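Side-chain contact in F5/8 type C domain protein (Bacteroides ovatus, PDB 4ZRX), which is a putative alpha-L-fucosidase, probably hydrolysing terminal fucose from glycans, and carries an additional F5/8 type C domain likely to bind sugar: residues K90-T95 / K128-A133. Numbering follows the deposited sequence.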
loop_
_atom_site.group_PDB
_atom_site.type_symbol
_atom_site.label_atom_id
_atom_site.label_comp_id
_atom_site.label_asym_id
_atom_site.label_seq_id
_atom_site.Cartn_x
_atom_site.Cartn_y
_atom_site.Cartn_z
ATOM N N LYS A 90 -6.712 7.772 -11.044
ATOM C CA LYS A 90 -6.297 8.451 -12.273
ATOM C C LYS A 90 -5.852 7.535 -13.386
ATOM O O LYS A 90 -5.579 7.988 -14.485
ATOM C CB LYS A 90 -5.214 9.529 -11.994
ATOM C CG LYS A 90 -5.655 10.572 -11.042
ATOM C CD LYS A 90 -6.835 11.423 -11.520
ATOM C CE LYS A 90 -7.064 12.573 -10.555
ATOM N NZ LYS A 90 -7.969 13.624 -11.072
HETATM N N MSE A 91 -5.732 6.250 -13.104
HETATM C CA MSE A 91 -5.408 5.260 -14.116
HETATM C C MSE A 91 -5.948 3.922 -13.578
HETATM O O MSE A 91 -6.057 3.706 -12.368
HETATM C CB MSE A 91 -3.909 5.164 -14.327
HETATM C CG MSE A 91 -3.530 4.312 -15.441
HETATM SE SE MSE A 91 -1.650 4.149 -15.716
HETATM C CE MSE A 91 -1.407 3.001 -14.229
ATOM N N VAL A 92 -6.304 3.059 -14.499
ATOM C CA VAL A 92 -6.573 1.667 -14.187
ATOM C C VAL A 92 -5.563 0.794 -14.883
ATOM O O VAL A 92 -5.187 1.014 -16.074
ATOM C CB VAL A 92 -8.005 1.267 -14.546
ATOM C CG1 VAL A 92 -9.007 2.139 -13.812
ATOM C CG2 VAL A 92 -8.304 1.410 -15.975
ATOM N N LEU A 93 -5.048 -0.194 -14.150
ATOM C CA LEU A 93 -3.985 -1.028 -14.650
ATOM C C LEU A 93 -4.393 -2.476 -14.566
ATOM O O LEU A 93 -4.516 -3.030 -13.485
ATOM C CB LEU A 93 -2.700 -0.757 -13.832
ATOM C CG LEU A 93 -1.485 -1.669 -13.991
ATOM C CD1 LEU A 93 -0.977 -1.759 -15.269
ATOM C CD2 LEU A 93 -0.319 -1.145 -13.066
ATOM N N LEU A 94 -4.592 -3.102 -15.718
ATOM C CA LEU A 94 -5.171 -4.466 -15.771
ATOM C C LEU A 94 -4.108 -5.530 -15.935
ATOM O O LEU A 94 -3.208 -5.406 -16.776
ATOM C CB LEU A 94 -6.155 -4.550 -16.961
ATOM C CG LEU A 94 -6.792 -5.868 -17.222
ATOM C CD1 LEU A 94 -7.815 -6.169 -16.156
ATOM C CD2 LEU A 94 -7.483 -5.843 -18.534
ATOM N N THR A 95 -4.230 -6.637 -15.208
ATOM C CA THR A 95 -3.449 -7.836 -15.421
ATOM C C THR A 95 -3.933 -8.568 -16.692
ATOM O O THR A 95 -4.681 -9.558 -16.636
ATOM C CB THR A 95 -3.495 -8.804 -14.242
ATOM O OG1 THR A 95 -4.854 -9.148 -13.923
ATOM C CG2 THR A 95 -2.870 -8.130 -12.975
ATOM N N LYS A 128 -10.401 -5.151 -24.287
ATOM C CA LYS A 128 -11.238 -4.314 -25.083
ATOM C C LYS A 128 -12.374 -3.702 -24.283
ATOM O O LYS A 128 -12.637 -2.505 -24.415
ATOM C CB LYS A 128 -11.794 -5.116 -26.273
ATOM C CG LYS A 128 -12.650 -4.241 -27.243
ATOM C CD LYS A 128 -13.106 -5.047 -28.478
ATOM C CE LYS A 128 -13.975 -6.194 -28.085
ATOM N NZ LYS A 128 -14.965 -5.971 -26.942
ATOM N N GLU A 129 -13.077 -4.493 -23.473
ATOM C CA GLU A 129 -14.169 -3.963 -22.695
ATOM C C GLU A 129 -13.666 -2.891 -21.702
ATOM O O GLU A 129 -14.340 -1.872 -21.518
ATOM C CB GLU A 129 -14.897 -5.058 -21.940
ATOM C CG GLU A 129 -15.512 -6.067 -22.895
ATOM C CD GLU A 129 -16.697 -6.851 -22.376
ATOM O OE1 GLU A 129 -17.377 -6.381 -21.458
ATOM O OE2 GLU A 129 -17.011 -7.929 -22.992
ATOM N N LEU A 130 -12.505 -3.136 -21.096
ATOM C CA LEU A 130 -11.930 -2.152 -20.184
ATOM C C LEU A 130 -11.578 -0.874 -20.950
ATOM O O LEU A 130 -11.856 0.252 -20.485
ATOM C CB LEU A 130 -10.682 -2.687 -19.471
ATOM C CG LEU A 130 -10.059 -1.688 -18.493
ATOM C CD1 LEU A 130 -11.023 -1.247 -17.449
ATOM C CD2 LEU A 130 -8.842 -2.367 -17.863
ATOM N N ARG A 131 -10.957 -1.023 -22.120
ATOM C CA ARG A 131 -10.617 0.181 -22.887
ATOM C C ARG A 131 -11.816 0.984 -23.279
ATOM O O ARG A 131 -11.732 2.213 -23.244
ATOM C CB ARG A 131 -9.697 -0.075 -24.085
ATOM C CG ARG A 131 -8.943 1.234 -24.658
ATOM C CD ARG A 131 -7.920 1.621 -23.576
ATOM N NE ARG A 131 -7.102 2.828 -23.874
ATOM C CZ ARG A 131 -7.488 4.065 -23.641
ATOM N NH1 ARG A 131 -8.692 4.394 -23.213
ATOM N NH2 ARG A 131 -6.603 5.013 -23.768
ATOM N N ALA A 132 -12.918 0.332 -23.667
ATOM C CA ALA A 132 -14.155 1.026 -23.990
ATOM C C ALA A 132 -14.718 1.843 -22.797
ATOM O O ALA A 132 -15.125 2.989 -22.966
ATOM C CB ALA A 132 -15.187 0.035 -24.520
ATOM N N ALA A 133 -14.656 1.254 -21.613
ATOM C CA ALA A 133 -15.053 1.916 -20.382
ATOM C C ALA A 133 -14.092 3.072 -20.047
ATOM O O ALA A 133 -14.574 4.149 -19.698
ATOM C CB ALA A 133 -15.191 0.981 -19.275
#
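Leu130 reaches from the helix to the strand and divides its two methyls between Val92 and Leu94: CD1 goes to the valine, CD2 to the leucine. The closer meeting is on the Leu94 side, where Leu130 CD2 lies 3.6 Å from Leu94 CB and 3.8 Å from Leu94 CD2. That one methyl therefore rests against both the root and one branch end of Leu94, and the two leucines run alongside each other in opposite senses. Leu130 gets there with CG anti to its own backbone nitrogen (chi1 -179°), which stretches the side chain out from the helix so that its fork arrives at the strand. On the other prong the fit is slacker, Leu130 CD1 standing 4.1 Å from Val92 CG2. The valine offers this methyl because its chi1 of -58° sets CG2 between the backbone nitrogen and the carbonyl carbon. This is the barrel of the alpha-L-fucosidase family, of the TIM-barrel clan and presumably the catalytic part of the chain: strand 91-97 pairs in parallel with strands 44-48 and 140-145, and helix 126-137 comes between strands 91-97 and 140-145 in sequence, a beta-alpha-beta crossover packed against the sheet. Val92 and Leu94, two apart on the strand, both turn toward the helix, whereas Leu93 between them points away and touches Phe47 of strand 44-48. Around the leucine-valine cluster the apolar layer continues: Leu130, buried like its two partners, also touches Val81 of helix 77-86 and Phe141 of strand 140-145, while Val92 meets Leu84 of helix 77-86.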